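Local coordinates for protein putative oxidoreductase (Magnetospirillum magnetotacticum, PDB 3C1A) that is a putative oxidoreductase of the GFO/IDH/MocA type that probably binds a nicotinamide adenine dinucleotide in its Rossmann-fold domain, its substrate being unknown, at residues G146-V151 and L181-R186; H175-V180 and V209-A214. One frame throughout, in Å; residues are numbered along the deposited sequence.

Contact 1. Residues G146-V151 and L181-R186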
loop_
_atom_site.group_PDB
_atom_site.type_symbol
_atom_site.label_atom_id
_atom_site.label_comp_id
_atom_site.label_asym_id
_atom_site.label_seq_id
_atom_site.Cartn_x
_atom_site.Cartn_y
_atom_site.Cartn_z
ATOM N N GLY A 146 -17.347 -8.101 17.727
ATOM C CA GLY A 146 -17.518 -7.163 18.805
ATOM C C GLY A 146 -16.365 -6.199 18.998
ATOM O O GLY A 146 -15.388 -6.161 18.224
ATOM N N PRO A 147 -16.429 -5.424 20.059
ATOM C CA PRO A 147 -15.365 -4.456 20.258
ATOM C C PRO A 147 -13.933 -5.054 20.150
ATOM O O PRO A 147 -13.633 -6.129 20.710
ATOM C CB PRO A 147 -15.679 -3.900 21.639
ATOM C CG PRO A 147 -17.172 -4.044 21.745
ATOM C CD PRO A 147 -17.457 -5.357 21.110
ATOM N N ILE A 148 -13.078 -4.361 19.410
ATOM C CA ILE A 148 -11.674 -4.787 19.180
ATOM C C ILE A 148 -10.861 -4.668 20.448
ATOM O O ILE A 148 -10.883 -3.626 21.125
ATOM C CB ILE A 148 -10.989 -3.935 18.082
ATOM C CG1 ILE A 148 -11.782 -4.087 16.777
ATOM C CG2 ILE A 148 -9.464 -4.306 17.948
ATOM C CD1 ILE A 148 -11.391 -3.143 15.636
ATOM N N LEU A 149 -10.126 -5.732 20.759
ATOM C CA LEU A 149 -9.212 -5.768 21.928
ATOM C C LEU A 149 -7.743 -5.656 21.544
ATOM O O LEU A 149 -6.930 -5.126 22.294
ATOM C CB LEU A 149 -9.371 -7.087 22.672
ATOM C CG LEU A 149 -10.778 -7.468 23.122
ATOM C CD1 LEU A 149 -10.857 -8.952 23.515
ATOM C CD2 LEU A 149 -11.138 -6.552 24.241
ATOM N N ALA A 150 -7.418 -6.211 20.387
ATOM C CA ALA A 150 -6.057 -6.295 19.898
ATOM C C ALA A 150 -6.037 -6.528 18.415
ATOM O O ALA A 150 -6.978 -7.085 17.855
ATOM C CB ALA A 150 -5.294 -7.414 20.587
ATOM N N VAL A 151 -4.912 -6.128 17.821
ATOM C CA VAL A 151 -4.624 -6.336 16.418
ATOM C C VAL A 151 -3.175 -6.792 16.297
ATOM O O VAL A 151 -2.275 -6.242 16.948
ATOM C CB VAL A 151 -4.827 -5.047 15.638
ATOM C CG1 VAL A 151 -4.409 -5.223 14.227
ATOM C CG2 VAL A 151 -6.268 -4.559 15.742
ATOM N N LEU A 181 -4.308 1.843 10.625
ATOM C CA LEU A 181 -4.998 3.141 10.573
ATOM C C LEU A 181 -6.362 3.090 9.881
ATOM O O LEU A 181 -7.319 3.737 10.345
ATOM C CB LEU A 181 -4.130 4.216 9.943
ATOM C CG LEU A 181 -2.733 4.536 10.504
ATOM C CD1 LEU A 181 -2.052 5.718 9.751
ATOM C CD2 LEU A 181 -2.743 4.828 11.988
ATOM N N ASP A 182 -6.477 2.325 8.810
ATOM C CA ASP A 182 -7.767 2.134 8.130
ATOM C C ASP A 182 -8.805 1.429 9.023
ATOM O O ASP A 182 -9.955 1.879 9.138
ATOM C CB ASP A 182 -7.618 1.379 6.828
ATOM C CG ASP A 182 -8.926 1.287 6.081
ATOM O OD1 ASP A 182 -9.513 2.353 5.764
ATOM O OD2 ASP A 182 -9.357 0.148 5.817
ATOM N N LEU A 183 -8.377 0.370 9.698
ATOM C CA LEU A 183 -9.191 -0.317 10.721
ATOM C C LEU A 183 -9.619 0.565 11.868
ATOM O O LEU A 183 -10.786 0.535 12.253
ATOM C CB LEU A 183 -8.417 -1.510 11.296
ATOM C CG LEU A 183 -9.065 -2.411 12.371
ATOM C CD1 LEU A 183 -10.346 -3.019 11.819
ATOM C CD2 LEU A 183 -8.125 -3.529 12.913
HETATM N N MSE A 184 -8.687 1.303 12.463
HETATM C CA MSE A 184 -8.947 1.997 13.736
HETATM C C MSE A 184 -9.639 3.338 13.554
HETATM O O MSE A 184 -10.240 3.816 14.477
HETATM C CB MSE A 184 -7.677 2.206 14.552
HETATM C CG MSE A 184 -6.966 0.944 14.995
HETATM SE SE MSE A 184 -8.069 -0.348 15.950
HETATM C CE MSE A 184 -7.862 0.400 17.751
ATOM N N GLY A 185 -9.528 3.957 12.383
ATOM C CA GLY A 185 -10.226 5.214 12.097
ATOM C C GLY A 185 -9.634 6.445 12.745
ATOM O O GLY A 185 -10.266 7.493 12.781
ATOM N N ARG A 186 -8.419 6.323 13.248
ATOM C CA ARG A 186 -7.787 7.390 13.994
ATOM C C ARG A 186 -6.313 7.132 14.046
ATOM O O ARG A 186 -5.848 6.059 13.665
ATOM C CB ARG A 186 -8.334 7.452 15.427
ATOM C CG ARG A 186 -8.349 6.111 16.127
ATOM C CD ARG A 186 -8.501 6.207 17.649
ATOM N NE ARG A 186 -7.262 6.695 18.226
ATOM C CZ ARG A 186 -6.907 6.639 19.500
ATOM N NH1 ARG A 186 -7.696 6.108 20.438
ATOM N NH2 ARG A 186 -5.726 7.127 19.832
#
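Leu183, at the end of helix 168-184, spreads its two methyls between Ile148 and Val151 of the first strand of the GFO/IDH/MocA C-terminal domain, an alpha-plus-beta domain in which this helix packs on one face of a mixed sheet. The contact shows how a branched side chain lets a single helix position engage two points of a strand. Leu183 CG stands anti to its backbone N (chi1 -179°), which carries the fork out from the helix toward the sheet. One prong, CD1, meets Ile148 CD1 at 4.0 Å; the other, CD2, comes to within 3.5 Å of Val151 CG2. Both pairs reach toward each other tip to tip, so the backbones stay well separated, with 9.5 Å between the CA atoms of Val151 and Leu183.

Ile148 can extend this far because its longer branch is stretched out, with CD1 anti to CA about the CB-CG1 bond (chi2 170°). The same CD1 is approached by Met184, a selenomethionine whose CB does not aim at the strand; successive bends along its side chain bring the selenium round to the isoleucine. No hydrogen bond crosses the interface, and its cohesion is apolar. Neighbouring strands continue the surface: Val218 touches both Ile148 and Met184, while Val236 touches both Ile148 and Leu183.

Ile148 and Val151 both point at the helix although they are three residues apart, where plain alternation would put them on opposite faces. A classic beta bulge explains this, Leu149 and Ala150 together facing Phe237. On the helical side, Gly185 leaves the helix with positive phi just after Met184, whose SE atom lies 4.4 Å from Ile148 CD1.

Contact 2. Residues H175-V180 and V209-A214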
loop_
_atom_site.group_PDB
_atom_site.type_symbol
_atom_site.label_atom_id
_atom_site.label_comp_id
_atom_site.label_asym_id
_atom_site.label_seq_id
_atom_site.Cartn_x
_atom_site.Cartn_y
_atom_site.Cartn_z
ATOM N N HIS A 175 2.812 -0.851 4.316
ATOM C CA HIS A 175 1.741 -1.774 3.885
ATOM C C HIS A 175 0.811 -2.128 5.097
ATOM O O HIS A 175 -0.429 -2.063 5.015
ATOM C CB HIS A 175 2.383 -2.992 3.279
ATOM C CG HIS A 175 1.406 -3.991 2.773
ATOM N ND1 HIS A 175 0.535 -3.717 1.745
ATOM C CD2 HIS A 175 1.144 -5.262 3.171
ATOM C CE1 HIS A 175 -0.219 -4.787 1.519
ATOM N NE2 HIS A 175 0.123 -5.735 2.379
ATOM N N ASP A 176 1.421 -2.419 6.244
ATOM C CA ASP A 176 0.663 -2.804 7.443
ATOM C C ASP A 176 0.211 -1.597 8.280
ATOM O O ASP A 176 -0.819 -1.664 8.910
ATOM C CB ASP A 176 1.459 -3.836 8.263
ATOM C CG ASP A 176 1.786 -5.093 7.450
ATOM O OD1 ASP A 176 0.947 -5.505 6.623
ATOM O OD2 ASP A 176 2.887 -5.654 7.592
ATOM N N VAL A 177 0.954 -0.504 8.304
ATOM C CA VAL A 177 0.475 0.667 9.008
ATOM C C VAL A 177 -0.835 1.220 8.387
ATOM O O VAL A 177 -1.799 1.552 9.123
ATOM C CB VAL A 177 1.570 1.750 9.151
ATOM C CG1 VAL A 177 0.968 2.986 9.716
ATOM C CG2 VAL A 177 2.705 1.200 9.978
ATOM N N SER A 178 -0.920 1.206 7.045
ATOM C CA SER A 178 -2.131 1.623 6.325
ATOM C C SER A 178 -3.352 0.816 6.762
ATOM O O SER A 178 -4.453 1.361 6.917
ATOM C CB SER A 178 -1.944 1.512 4.795
ATOM O OG SER A 178 -1.631 0.203 4.374
HETATM N N MSE A 179 -3.144 -0.478 6.956
HETATM C CA MSE A 179 -4.208 -1.394 7.345
HETATM C C MSE A 179 -4.695 -1.070 8.771
HETATM O O MSE A 179 -5.903 -0.917 9.008
HETATM C CB MSE A 179 -3.707 -2.828 7.205
HETATM C CG MSE A 179 -4.689 -3.888 7.602
HETATM SE SE MSE A 179 -4.635 -4.313 9.504
HETATM C CE MSE A 179 -2.973 -5.211 9.546
ATOM N N VAL A 180 -3.758 -0.885 9.698
ATOM C CA VAL A 180 -4.101 -0.562 11.084
ATOM C C VAL A 180 -4.843 0.784 11.221
ATOM O O VAL A 180 -5.920 0.838 11.812
ATOM C CB VAL A 180 -2.879 -0.655 11.993
ATOM C CG1 VAL A 180 -3.243 -0.294 13.409
ATOM C CG2 VAL A 180 -2.311 -2.108 12.002
ATOM N N VAL A 209 11.672 -6.752 13.422
ATOM C CA VAL A 209 11.200 -5.608 14.185
ATOM C C VAL A 209 9.705 -5.771 14.427
ATOM O O VAL A 209 8.988 -6.373 13.621
ATOM C CB VAL A 209 11.501 -4.269 13.508
ATOM C CG1 VAL A 209 10.784 -4.178 12.156
ATOM C CG2 VAL A 209 11.115 -3.088 14.408
ATOM N N THR A 210 9.274 -5.346 15.609
ATOM C CA THR A 210 7.859 -5.199 15.896
ATOM C C THR A 210 7.519 -3.735 16.177
ATOM O O THR A 210 8.146 -3.106 17.045
ATOM C CB THR A 210 7.388 -6.123 17.029
ATOM O OG1 THR A 210 7.402 -7.479 16.534
ATOM C CG2 THR A 210 5.934 -5.750 17.424
ATOM N N LEU A 211 6.546 -3.207 15.427
ATOM C CA LEU A 211 5.970 -1.885 15.669
ATOM C C LEU A 211 4.760 -2.004 16.579
ATOM O O LEU A 211 3.878 -2.802 16.317
ATOM C CB LEU A 211 5.552 -1.182 14.369
ATOM C CG LEU A 211 6.598 -1.104 13.260
ATOM C CD1 LEU A 211 6.083 -0.210 12.179
ATOM C CD2 LEU A 211 7.951 -0.625 13.783
ATOM N N THR A 212 4.737 -1.211 17.646
ATOM C CA THR A 212 3.565 -1.132 18.520
ATOM C C THR A 212 2.918 0.234 18.405
ATOM O O THR A 212 3.567 1.251 18.640
ATOM C CB THR A 212 3.892 -1.405 20.004
ATOM O OG1 THR A 212 4.692 -2.585 20.118
ATOM C CG2 THR A 212 2.584 -1.611 20.803
ATOM N N LEU A 213 1.635 0.220 18.056
ATOM C CA LEU A 213 0.796 1.410 17.889
ATOM C C LEU A 213 -0.333 1.292 18.887
ATOM O O LEU A 213 -1.074 0.315 18.850
ATOM C CB LEU A 213 0.197 1.450 16.473
ATOM C CG LEU A 213 1.089 1.840 15.273
ATOM C CD1 LEU A 213 2.348 1.014 15.201
ATOM C CD2 LEU A 213 0.314 1.753 13.949
ATOM N N ALA A 214 -0.437 2.255 19.808
ATOM C CA ALA A 214 -1.472 2.228 20.850
ATOM C C ALA A 214 -2.646 3.141 20.526
ATOM O O ALA A 214 -2.490 4.304 20.124
ATOM C CB ALA A 214 -0.860 2.585 22.238
#
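Val180 CG1 and Leu213 CD2 form the nearest approach, 4.1 Å, between residues 175-180 of helix 168-184 and residues 209-214 of strand 204-215, and the two side chains cross obliquely. Val177, one turn earlier, adds two looser contacts: its CG2 lies 4.3 Å from Leu211 CD1, and its CG1 is 4.5 Å from Leu213 CD2. Two valines thus face two leucines, illustrating how helix residues three apart can match strand residues two apart when helix and strand run nearly parallel. Here the short axes differ in direction by 20° and approach to 11.1 Å, a gap that the leucines and valines bridge without polar bonds. In Val180, CG1 is anti to the backbone N (chi1 179°) and is the methyl presented to the leucine.

Behind this layer, Ser178 OG donates to His175 O over 2.6 Å, from above the carbonyl plane, within the helix itself. Strand 204-215 is held by backbone bonds on both edges, with Leu211 paired to Ile222 and Leu213 to Ala220 of strand 218-225, and strand 190-201 beyond the other edge. Helix 301-314 borders the contact, touching Val177 through Val310 and Leu211 through Cys314.

Overall arrangement
Both contacts fix helix 168-184 to the same mixed sheet, and their centres are 12 Å apart. Contact 2 uses the helix before its last turn and is buried, each of its four touching residues being shielded; contact 1 takes the C-terminal end and is only partly buried. Their chemistry is alike, apolar and without bonds across the interface, but the shapes differ: valines meet leucines along a regular strand in contact 2, whereas in contact 1 a leucine and a selenomethionine of the helix meet an isoleucine and a valine brought to one face by a bulge. Strand 218-225 lies between strands 148-158 and 204-215; with strand 229-238, reached by Leu183, the helix touches four neighbouring strands.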